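Local coordinates for uncharacterized conserved protein of COG5135 (Nostoc punctiforme, PDB 2I51) that binds flavin mononucleotide and is related to pyridoxamine 5'-phosphate oxidase, although its own reaction and substrate remain uncharacterised, at residues A75-Y80 / F88-D93; A121-G126 / P143-P148; R19-A24 / F81-E86. All coordinates share one frame; numbering follows the deposited sequence.

Interactions 1 and 3 belong to one beta hairpin: interaction 1 pairs its two strands, 74-81 and 86-97, and interaction 3 sets the turn between them against the loop that follows helix 8-17. Their centres lie about 17 Å apart and they touch, Trp79 and Phe88 meeting Ala24 and Phe81. Along the chain their segments alternate, in the order 19-24, 75-80, 81-86, 88-93, and both reach the second subunit, so the flavin-binding hairpin is tied to the dimer interface at its turn as well as along its strands. Interaction 2 comes later, beyond the hairpin, at the surface, its centre about 29 Å from each of the others.

Interaction 1: A75-Y80 / F88-D93; sequences AEICWY and FRMAGD. With FMN (flavin mononucleotide), chain P; EDO (1,2-ethanediol), chain G; EDO (1,2-ethanediol), chain O.
Strands 75-80 and 88-93 run antiparallel, their backbone polar groups satisfying one another in three hydrogen-bonded pairs: Ala75 with Gly92, Ile77 with Met90 and Trp79 with Phe88. Each pair closes two N-H to C=O bonds. Beside the flavin phosphate, Arg89 grips Glu76 side-on with two nitrogens. Arg89 NH2 reaches the syn lone pair of Glu76 OE2 at 3.0 Å, whereas NE meets that oxygen from above the carboxylate plane, the planar groups being turned 52° apart. The backbone N of Asn40 of the second subunit also donates to OE2. Glu76 OE1 accepts from O1 of a 1,2-ethanediol (chain O), probably from the crystallisation liquor, at 3.1 Å. A bend at chi3 (62°) lets Arg89 NH1 donate to FMN O3P at 3.1 Å, and NH2 adds a weak bond to the same oxygen. Arg89 thus belongs to an FMN pocket shared across the dimer, since Lys65 and Thr59 of the second subunit bond the same flavin. On the face opposite Glu76 and Arg89, selenomethionine Met90 sets CB 3.6 Å from Ile77 CG1. Trp79 NE1 donates to Ala24 O. Helix 8-17 packs over Trp79, Phe88 and Met90 here, while strands 26-32 and 155-169 flank the hairpin.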
loop_
_atom_site.group_PDB
_atom_site.type_symbol
_atom_site.label_atom_id
_atom_site.label_comp_id
_atom_site.label_asym_id
_atom_site.label_seq_id
_atom_site.Cartn_x
_atom_site.Cartn_y
_atom_site.Cartn_z
ATOM N N ALA A 75 -12.389 -0.437 1.231
ATOM C CA ALA A 75 -10.914 -0.510 1.153
ATOM C C ALA A 75 -10.432 0.214 -0.104
ATOM O O ALA A 75 -11.218 0.456 -1.024
ATOM C CB ALA A 75 -10.432 -1.925 1.166
ATOM N N GLU A 76 -9.135 0.522 -0.139
ATOM C CA GLU A 76 -8.548 1.029 -1.348
ATOM C C GLU A 76 -7.251 0.275 -1.608
ATOM O O GLU A 76 -6.366 0.200 -0.724
ATOM C CB GLU A 76 -8.218 2.515 -1.242
ATOM C CG GLU A 76 -7.744 3.089 -2.589
ATOM C CD GLU A 76 -7.824 4.610 -2.627
ATOM O OE1 GLU A 76 -8.964 5.176 -2.509
ATOM O OE2 GLU A 76 -6.792 5.286 -2.774
ATOM N N ILE A 77 -7.180 -0.354 -2.775
ATOM C CA ILE A 77 -5.935 -0.988 -3.142
ATOM C C ILE A 77 -5.087 -0.021 -3.970
ATOM O O ILE A 77 -5.587 0.874 -4.661
ATOM C CB ILE A 77 -6.139 -2.322 -3.842
ATOM C CG1 ILE A 77 -6.963 -2.109 -5.123
ATOM C CG2 ILE A 77 -6.726 -3.368 -2.856
ATOM C CD1 ILE A 77 -6.962 -3.333 -6.052
ATOM N N CYS A 78 -3.771 -0.169 -3.839
ATOM C CA CYS A 78 -2.825 0.485 -4.707
ATOM C C CYS A 78 -2.002 -0.618 -5.290
ATOM O O CYS A 78 -1.461 -1.461 -4.584
ATOM C CB CYS A 78 -1.976 1.465 -3.943
ATOM S SG CYS A 78 -0.855 2.379 -5.011
ATOM N N TRP A 79 -1.911 -0.611 -6.617
ATOM C CA TRP A 79 -1.274 -1.696 -7.389
ATOM C C TRP A 79 -0.305 -1.075 -8.384
ATOM O O TRP A 79 -0.729 -0.361 -9.305
ATOM C CB TRP A 79 -2.337 -2.462 -8.081
ATOM C CG TRP A 79 -1.938 -3.800 -8.685
ATOM C CD1 TRP A 79 -0.709 -4.412 -8.699
ATOM C CD2 TRP A 79 -2.869 -4.730 -9.259
ATOM N NE1 TRP A 79 -0.841 -5.690 -9.245
ATOM C CE2 TRP A 79 -2.144 -5.905 -9.566
ATOM C CE3 TRP A 79 -4.245 -4.718 -9.458
ATOM C CZ2 TRP A 79 -2.771 -7.037 -10.122
ATOM C CZ3 TRP A 79 -4.845 -5.786 -10.069
ATOM C CH2 TRP A 79 -4.111 -6.923 -10.364
ATOM N N TYR A 80 0.979 -1.306 -8.177
ATOM C CA TYR A 80 2.018 -0.768 -9.014
ATOM C C TYR A 80 2.645 -1.865 -9.857
ATOM O O TYR A 80 3.010 -2.960 -9.349
ATOM C CB TYR A 80 3.119 -0.028 -8.183
ATOM C CG TYR A 80 4.193 0.542 -9.031
ATOM C CD1 TYR A 80 3.902 1.579 -9.914
ATOM C CD2 TYR A 80 5.481 0.022 -9.062
ATOM C CE1 TYR A 80 4.838 2.085 -10.786
ATOM C CE2 TYR A 80 6.448 0.538 -9.939
ATOM C CZ TYR A 80 6.131 1.596 -10.792
ATOM O OH TYR A 80 7.037 2.096 -11.666
ATOM N N PHE A 88 -2.589 1.428 -10.515
ATOM C CA PHE A 88 -4.035 1.424 -10.373
ATOM C C PHE A 88 -4.387 1.568 -8.897
ATOM O O PHE A 88 -3.915 0.800 -8.046
ATOM C CB PHE A 88 -4.673 0.154 -10.907
ATOM C CG PHE A 88 -4.476 -0.090 -12.351
ATOM C CD1 PHE A 88 -3.279 -0.547 -12.852
ATOM C CD2 PHE A 88 -5.534 0.160 -13.236
ATOM C CE1 PHE A 88 -3.110 -0.798 -14.237
ATOM C CE2 PHE A 88 -5.369 -0.106 -14.610
ATOM C CZ PHE A 88 -4.160 -0.604 -15.092
ATOM N N ARG A 89 -5.222 2.528 -8.602
ATOM C CA ARG A 89 -5.816 2.669 -7.274
ATOM C C ARG A 89 -7.270 2.305 -7.429
ATOM O O ARG A 89 -7.909 2.784 -8.365
ATOM C CB ARG A 89 -5.664 4.095 -6.742
ATOM C CG ARG A 89 -4.241 4.451 -6.475
ATOM C CD ARG A 89 -4.075 5.954 -6.233
ATOM N NE ARG A 89 -4.830 6.372 -5.042
ATOM C CZ ARG A 89 -4.894 7.620 -4.577
ATOM N NH1 ARG A 89 -4.358 8.550 -5.280
ATOM N NH2 ARG A 89 -5.570 7.897 -3.452
HETATM N N MSE A 90 -7.783 1.416 -6.616
HETATM C CA MSE A 90 -9.150 0.947 -6.762
HETATM C C MSE A 90 -9.814 0.913 -5.409
HETATM O O MSE A 90 -9.332 0.271 -4.482
HETATM C CB MSE A 90 -9.221 -0.437 -7.392
HETATM C CG MSE A 90 -8.601 -0.540 -8.751
HETATM SE SE MSE A 90 -9.087 -2.268 -9.434
HETATM C CE MSE A 90 -7.907 -2.356 -10.975
ATOM N N ALA A 91 -10.932 1.613 -5.312
ATOM C CA ALA A 91 -11.635 1.761 -4.051
ATOM C C ALA A 91 -13.013 1.164 -4.169
ATOM O O ALA A 91 -13.660 1.326 -5.184
ATOM C CB ALA A 91 -11.770 3.191 -3.709
ATOM N N GLY A 92 -13.458 0.467 -3.132
ATOM C CA GLY A 92 -14.801 -0.077 -3.127
ATOM C C GLY A 92 -15.022 -0.983 -1.943
ATOM O O GLY A 92 -14.241 -1.002 -0.996
ATOM N N ASP A 93 -16.161 -1.662 -1.976
ATOM C CA ASP A 93 -16.552 -2.459 -0.827
ATOM C C ASP A 93 -15.983 -3.860 -0.894
ATOM O O ASP A 93 -15.858 -4.474 -1.945
ATOM C CB ASP A 93 -18.055 -2.538 -0.675
ATOM C CG ASP A 93 -18.632 -1.306 -0.029
ATOM O OD1 ASP A 93 -18.200 -0.901 1.087
ATOM O OD2 ASP A 93 -19.522 -0.754 -0.661
HETATM N N1 FMN P . 3.054 11.336 -5.641
HETATM C C2 FMN P . 3.651 12.176 -4.714
HETATM O O2 FMN P . 3.008 13.089 -4.182
HETATM N N3 FMN P . 4.944 11.969 -4.340
HETATM C C4 FMN P . 5.767 11.005 -4.871
HETATM O O4 FMN P . 6.893 10.771 -4.420
HETATM C C4A FMN P . 5.187 10.157 -5.811
HETATM N N5 FMN P . 5.964 9.158 -6.395
HETATM C C5A FMN P . 5.307 8.216 -7.188
HETATM C C6 FMN P . 6.015 7.130 -7.678
HETATM C C7 FMN P . 5.410 6.172 -8.502
HETATM C C7M FMN P . 6.180 4.926 -8.904
HETATM C C8 FMN P . 4.072 6.315 -8.835
HETATM C C8M FMN P . 3.321 5.171 -9.529
HETATM C C9 FMN P . 3.371 7.410 -8.382
HETATM C C9A FMN P . 3.965 8.384 -7.553
HETATM N N10 FMN P . 3.253 9.509 -7.105
HETATM C C10 FMN P . 3.834 10.355 -6.160
HETATM C "C1'" FMN P . 1.854 9.811 -7.532
HETATM C "C2'" FMN P . 0.902 9.289 -6.478
HETATM O "O2'" FMN P . 0.855 7.833 -6.472
HETATM C "C3'" FMN P . -0.509 9.879 -6.651
HETATM O "O3'" FMN P . -0.983 9.634 -7.988
HETATM C "C4'" FMN P . -0.439 11.381 -6.440
HETATM O "O4'" FMN P . 0.410 11.774 -5.361
HETATM C "C5'" FMN P . -1.842 11.838 -6.107
HETATM O "O5'" FMN P . -2.286 11.246 -4.914
HETATM P P FMN P . -3.456 11.835 -4.018
HETATM O O1P FMN P . -2.933 13.057 -3.310
HETATM O O2P FMN P . -4.513 12.211 -5.054
HETATM O O3P FMN P . -3.892 10.762 -3.092
HETATM C C1 EDO G . -9.499 6.823 -6.672
HETATM O O1 EDO G . -8.246 6.812 -5.974
HETATM C C2 EDO G . -9.685 5.347 -6.930
HETATM O O2 EDO G . -9.406 4.668 -5.722
HETATM C C1 EDO O . -10.934 8.673 -3.461
HETATM O O1 EDO O . -11.078 7.253 -3.271
HETATM C C2 EDO O . -9.604 9.016 -2.837
HETATM O O2 EDO O . -9.048 7.746 -2.446
#

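Interaction 2: A121-G126 / P143-P148; sequences ARLQFG and PSPPDP. With EDO (1,2-ethanediol), chain I.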
loop_
_atom_site.group_PDB
_atom_site.type_symbol
_atom_site.label_atom_id
_atom_site.label_comp_id
_atom_site.label_asym_id
_atom_site.label_seq_id
_atom_site.Cartn_x
_atom_site.Cartn_y
_atom_site.Cartn_z
ATOM N N ALA A 121 -0.002 -23.018 -0.103
ATOM C CA ALA A 121 -0.859 -21.941 0.246
ATOM C C ALA A 121 -1.911 -22.450 1.246
ATOM O O ALA A 121 -2.187 -21.781 2.235
ATOM C CB ALA A 121 -1.519 -21.295 -0.986
ATOM N N ARG A 122 -2.488 -23.640 1.007
ATOM C CA ARG A 122 -3.441 -24.167 2.010
ATOM C C ARG A 122 -2.807 -24.449 3.369
ATOM O O ARG A 122 -3.411 -24.229 4.405
ATOM C CB ARG A 122 -4.129 -25.427 1.505
ATOM C CG ARG A 122 -5.169 -25.203 0.404
ATOM C CD ARG A 122 -5.933 -26.472 0.060
ATOM N NE ARG A 122 -5.131 -27.409 -0.739
ATOM C CZ ARG A 122 -5.020 -27.346 -2.058
ATOM N NH1 ARG A 122 -5.755 -26.507 -2.779
ATOM N NH2 ARG A 122 -4.147 -28.131 -2.655
ATOM N N LEU A 123 -1.545 -24.943 3.341
ATOM C CA LEU A 123 -0.826 -25.337 4.565
ATOM C C LEU A 123 -0.702 -24.147 5.533
ATOM O O LEU A 123 -0.776 -24.316 6.745
ATOM C CB LEU A 123 0.582 -25.890 4.231
ATOM C CG LEU A 123 0.759 -27.357 3.791
ATOM C CD1 LEU A 123 2.108 -27.586 3.123
ATOM C CD2 LEU A 123 0.627 -28.316 4.969
ATOM N N GLN A 124 -0.527 -22.949 5.014
ATOM C CA GLN A 124 -0.344 -21.774 5.877
ATOM C C GLN A 124 -1.517 -21.499 6.786
ATOM O O GLN A 124 -1.358 -20.913 7.841
ATOM C CB GLN A 124 -0.051 -20.509 5.068
ATOM C CG GLN A 124 1.200 -20.526 4.290
ATOM C CD GLN A 124 1.655 -19.116 3.839
ATOM O OE1 GLN A 124 1.059 -18.096 4.204
ATOM N NE2 GLN A 124 2.722 -19.077 3.060
ATOM N N PHE A 125 -2.718 -21.948 6.404
ATOM C CA PHE A 125 -3.872 -21.755 7.267
ATOM C C PHE A 125 -3.801 -22.651 8.516
ATOM O O PHE A 125 -4.543 -22.416 9.468
ATOM C CB PHE A 125 -5.163 -21.947 6.456
ATOM C CG PHE A 125 -5.370 -20.825 5.466
ATOM C CD1 PHE A 125 -5.998 -19.652 5.851
ATOM C CD2 PHE A 125 -4.787 -20.884 4.206
ATOM C CE1 PHE A 125 -6.103 -18.605 5.008
ATOM C CE2 PHE A 125 -4.869 -19.815 3.347
ATOM C CZ PHE A 125 -5.541 -18.648 3.754
ATOM N N GLY A 126 -2.856 -23.607 8.539
ATOM C CA GLY A 126 -2.613 -24.419 9.717
ATOM C C GLY A 126 -1.502 -23.931 10.615
ATOM O O GLY A 126 -1.177 -24.572 11.625
ATOM N N PRO A 143 2.609 -28.389 9.499
ATOM C CA PRO A 143 1.480 -29.296 9.722
ATOM C C PRO A 143 1.216 -30.184 8.511
ATOM O O PRO A 143 1.656 -29.866 7.418
ATOM C CB PRO A 143 0.314 -28.326 9.933
ATOM C CG PRO A 143 0.651 -27.176 9.147
ATOM C CD PRO A 143 2.166 -26.995 9.333
ATOM N N SER A 144 0.489 -31.277 8.685
ATOM C CA SER A 144 0.044 -32.091 7.544
ATOM C C SER A 144 -0.897 -31.243 6.715
ATOM O O SER A 144 -1.611 -30.398 7.240
ATOM C CB SER A 144 -0.732 -33.277 8.063
ATOM O OG SER A 144 -0.839 -34.307 7.107
ATOM N N PRO A 145 -0.917 -31.462 5.390
ATOM C CA PRO A 145 -1.774 -30.626 4.553
ATOM C C PRO A 145 -3.207 -30.775 4.954
ATOM O O PRO A 145 -3.642 -31.863 5.274
ATOM C CB PRO A 145 -1.650 -31.300 3.166
ATOM C CG PRO A 145 -1.217 -32.697 3.455
ATOM C CD PRO A 145 -0.253 -32.507 4.588
ATOM N N PRO A 146 -3.971 -29.678 4.911
ATOM C CA PRO A 146 -5.386 -29.836 5.145
ATOM C C PRO A 146 -6.109 -30.525 3.979
ATOM O O PRO A 146 -5.551 -30.708 2.881
ATOM C CB PRO A 146 -5.862 -28.405 5.335
ATOM C CG PRO A 146 -4.999 -27.648 4.517
ATOM C CD PRO A 146 -3.626 -28.288 4.658
ATOM N N ASP A 147 -7.370 -30.843 4.197
ATOM C CA ASP A 147 -8.238 -31.384 3.134
ATOM C C ASP A 147 -8.198 -30.422 1.942
ATOM O O ASP A 147 -8.496 -29.258 2.098
ATOM C CB ASP A 147 -9.668 -31.438 3.690
ATOM C CG ASP A 147 -10.631 -32.122 2.816
ATOM O OD1 ASP A 147 -10.537 -31.930 1.594
ATOM O OD2 ASP A 147 -11.525 -32.802 3.294
ATOM N N PRO A 148 -7.792 -30.904 0.761
ATOM C CA PRO A 148 -7.652 -29.994 -0.372
ATOM C C PRO A 148 -8.964 -29.705 -1.087
ATOM O O PRO A 148 -9.008 -28.862 -1.991
ATOM C CB PRO A 148 -6.698 -30.763 -1.291
ATOM C CG PRO A 148 -7.015 -32.209 -1.019
ATOM C CD PRO A 148 -7.232 -32.247 0.476
HETATM C C1 EDO I . -2.802 -16.423 4.997
HETATM O O1 EDO I . -2.257 -17.749 4.875
HETATM C C2 EDO I . -3.252 -15.939 3.623
HETATM O O2 EDO I . -2.531 -16.565 2.533
HETATM O O HOH W 1 -3.911 -29.294 1.040
#
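Apolar packing brings the proline-rich segment 143-148 against helix 119-123 and the residues that follow, and Leu123 is the central side chain. Its CG stands anti to the carbonyl carbon (chi1 -82°), and from there the CD2 methyl reaches into the backbone between Pro143 and Pro145. Leu123 CD2 comes 3.1 Å from Pro143 O and 3.4 Å from Pro145 CA, the latter tighter than ordinary van der Waals contact. The Pro146 ring packs beside it on the helix, its CG 3.8 Å from Arg122 CB. Pro143 CG in turn approaches the carbonyl oxygens of Leu123 and Gly126.

Flat-group packing involves Arg122, whose chain bends at chi3 (-75°) and lays one guanidinium face on Pro148. Pro148 CB sits 3.5 Å above that plane, offset toward its rim.

Polar contact across the segments is relayed by a water lying in the guanidinium plane: it accepts from Arg122 NE at 2.9 Å and donates to Pro146 O at 2.8 Å. The other nitrogens have partners in their own neighbourhood, NH2 in a salt bridge with Asp119 and NH1 bonded to Trp114 O.

Here an irregular, proline-rich loop is laid along a short surface helix, a peripheral packing contact that joins helix 119-123 to the connection leading into strand 155-169.

Interaction 3: R19-A24 / F81-E86; sequences RSLVYA and FPNTRE. With EDO (1,2-ethanediol), chain D.
At the centre of the contact Leu21 and Asn83 cross obliquely, where the loop before strand 26-32 faces the hairpin turn. With CG anti to the carbonyl carbon (chi1 -51°), Leu21 presents its CD1 methyl to the amide of Asn83, 3.6 Å from OD1, and the same methyl lies 4.1 Å from Pro82 CB. Next to it Ser20 OG is 3.3 Å from Asn83 ND2. On the other flank the Pro82 ring approaches the rim of Tyr23, its CG near the plane of the phenol and 4.2 Å from CE1. Deeper in, Phe81 sets CE1 3.7 Å from Ala24 O.

Behind these contacts each loop is braced from within. Leu21 CB stands 4.0 Å above the centre of the Tyr23 ring, and Ala24 N bonds back to Leu21 O in a tight turn. In the hairpin, Arg85 and Glu86 both face Phe81 in a G1 beta bulge, while Thr84 OG1 donates to the anti lone pair of Glu86 OE2 at 2.6 Å. Farther out, Arg17 forms a salt bridge with that carboxylate, and Asn18 OD1 accepts from Asn83 N, linking the turn to the end of helix 8-17. Tyr23 OH hydrogen-bonds its counterpart, Tyr23 of the second subunit, whose ring also packs on Pro82.

Between the two loops the union is therefore chiefly van der Waals. Buried Glu86, gripped by Arg17, Thr84 and His167, is probably ionised, and these bonds, with that from Asn83 N to Asn18 OD1, hold the turn's shape behind a mainly apolar interface.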
loop_
_atom_site.group_PDB
_atom_site.type_symbol
_atom_site.label_atom_id
_atom_site.label_comp_id
_atom_site.label_asym_id
_atom_site.label_seq_id
_atom_site.Cartn_x
_atom_site.Cartn_y
_atom_site.Cartn_z
ATOM N N ARG A 19 4.172 -9.983 -16.839
ATOM C CA ARG A 19 4.091 -11.400 -16.518
ATOM C C ARG A 19 5.466 -12.006 -16.165
ATOM O O ARG A 19 5.456 -13.074 -15.526
ATOM C CB ARG A 19 3.432 -12.155 -17.661
ATOM C CG ARG A 19 4.208 -12.257 -18.895
ATOM C CD ARG A 19 3.349 -12.878 -20.022
ATOM N NE ARG A 19 4.100 -13.065 -21.239
ATOM C CZ ARG A 19 4.476 -12.123 -22.084
ATOM N NH1 ARG A 19 4.162 -10.843 -21.929
ATOM N NH2 ARG A 19 5.170 -12.473 -23.166
ATOM N N SER A 20 6.564 -11.356 -16.538
ATOM C CA SER A 20 7.930 -11.876 -16.230
ATOM C C SER A 20 8.238 -11.660 -14.744
ATOM O O SER A 20 9.225 -12.218 -14.241
ATOM C CB SER A 20 8.990 -11.194 -17.067
ATOM O OG SER A 20 9.076 -9.814 -16.854
ATOM N N LEU A 21 7.460 -10.809 -14.069
ATOM C CA LEU A 21 7.694 -10.496 -12.644
ATOM C C LEU A 21 6.637 -11.141 -11.790
ATOM O O LEU A 21 5.459 -10.729 -11.824
ATOM C CB LEU A 21 7.698 -9.012 -12.431
ATOM C CG LEU A 21 8.578 -8.155 -13.331
ATOM C CD1 LEU A 21 8.321 -6.672 -13.017
ATOM C CD2 LEU A 21 10.070 -8.503 -13.193
ATOM N N VAL A 22 7.014 -12.142 -10.992
ATOM C CA VAL A 22 6.036 -12.822 -10.135
ATOM C C VAL A 22 5.283 -11.821 -9.245
ATOM O O VAL A 22 4.067 -11.922 -8.989
ATOM C CB VAL A 22 6.693 -13.898 -9.235
ATOM C CG1 VAL A 22 5.670 -14.479 -8.211
ATOM C CG2 VAL A 22 7.288 -15.006 -10.095
ATOM N N TYR A 23 6.042 -10.836 -8.778
ATOM C CA TYR A 23 5.555 -9.858 -7.850
ATOM C C TYR A 23 4.670 -8.742 -8.424
ATOM O O TYR A 23 4.173 -7.865 -7.720
ATOM C CB TYR A 23 6.731 -9.242 -7.077
ATOM C CG TYR A 23 7.915 -8.799 -7.909
ATOM C CD1 TYR A 23 7.963 -7.525 -8.415
ATOM C CD2 TYR A 23 9.000 -9.638 -8.123
ATOM C CE1 TYR A 23 9.033 -7.103 -9.123
ATOM C CE2 TYR A 23 10.116 -9.200 -8.770
ATOM C CZ TYR A 23 10.136 -7.946 -9.293
ATOM O OH TYR A 23 11.276 -7.520 -9.981
ATOM N N ALA A 24 4.469 -8.757 -9.726
ATOM C CA ALA A 24 3.526 -7.820 -10.331
ATOM C C ALA A 24 2.090 -8.201 -9.963
ATOM O O ALA A 24 1.198 -7.415 -10.207
ATOM C CB ALA A 24 3.679 -7.799 -11.824
ATOM N N PHE A 81 2.783 -1.592 -11.152
ATOM C CA PHE A 81 3.312 -2.524 -12.149
ATOM C C PHE A 81 4.674 -2.035 -12.587
ATOM O O PHE A 81 4.793 -1.067 -13.300
ATOM C CB PHE A 81 2.358 -2.578 -13.339
ATOM C CG PHE A 81 1.111 -3.357 -13.066
ATOM C CD1 PHE A 81 1.065 -4.706 -13.262
ATOM C CD2 PHE A 81 -0.023 -2.726 -12.571
ATOM C CE1 PHE A 81 -0.125 -5.445 -13.019
ATOM C CE2 PHE A 81 -1.178 -3.425 -12.290
ATOM C CZ PHE A 81 -1.254 -4.777 -12.543
ATOM N N PRO A 82 5.744 -2.704 -12.109
ATOM C CA PRO A 82 7.058 -2.130 -12.289
ATOM C C PRO A 82 7.649 -2.105 -13.673
ATOM O O PRO A 82 8.436 -1.209 -13.975
ATOM C CB PRO A 82 7.939 -2.942 -11.321
ATOM C CG PRO A 82 7.089 -3.572 -10.428
ATOM C CD PRO A 82 5.768 -3.853 -11.195
ATOM N N ASN A 83 7.246 -3.024 -14.547
ATOM C CA ASN A 83 7.828 -3.069 -15.886
ATOM C C ASN A 83 7.232 -1.990 -16.791
ATOM O O ASN A 83 7.846 -1.515 -17.711
ATOM C CB ASN A 83 7.515 -4.399 -16.559
ATOM C CG ASN A 83 8.626 -5.374 -16.501
ATOM O OD1 ASN A 83 9.690 -5.101 -15.959
ATOM N ND2 ASN A 83 8.377 -6.557 -17.079
ATOM N N THR A 84 5.975 -1.651 -16.558
ATOM C CA THR A 84 5.294 -0.654 -17.347
ATOM C C THR A 84 5.108 0.683 -16.645
ATOM O O THR A 84 4.624 1.618 -17.271
ATOM C CB THR A 84 3.929 -1.185 -17.791
ATOM O OG1 THR A 84 3.214 -1.647 -16.655
ATOM C CG2 THR A 84 4.109 -2.372 -18.799
ATOM N N ARG A 85 5.538 0.785 -15.383
ATOM C CA ARG A 85 5.510 2.073 -14.647
ATOM C C ARG A 85 4.087 2.663 -14.620
ATOM O O ARG A 85 3.857 3.830 -14.935
ATOM C CB ARG A 85 6.534 3.056 -15.215
ATOM C CG ARG A 85 7.957 2.526 -15.183
ATOM C CD ARG A 85 8.977 3.594 -15.684
ATOM N NE ARG A 85 9.018 4.766 -14.816
ATOM C CZ ARG A 85 8.953 6.046 -15.193
ATOM N NH1 ARG A 85 8.883 6.450 -16.479
ATOM N NH2 ARG A 85 8.979 6.961 -14.245
ATOM N N GLU A 86 3.120 1.823 -14.225
ATOM C CA GLU A 86 1.733 2.255 -14.090
ATOM C C GLU A 86 1.142 1.852 -12.761
ATOM O O GLU A 86 1.567 0.841 -12.184
ATOM C CB GLU A 86 0.897 1.748 -15.256
ATOM C CG GLU A 86 0.740 0.309 -15.316
ATOM C CD GLU A 86 0.128 -0.154 -16.660
ATOM O OE1 GLU A 86 -0.964 0.322 -17.031
ATOM O OE2 GLU A 86 0.729 -1.049 -17.289
HETATM C C1 EDO D . 8.213 -3.298 -20.526
HETATM O O1 EDO D . 7.392 -2.178 -20.874
HETATM C C2 EDO D . 7.555 -4.591 -20.972
HETATM O O2 EDO D . 6.556 -4.275 -21.936
#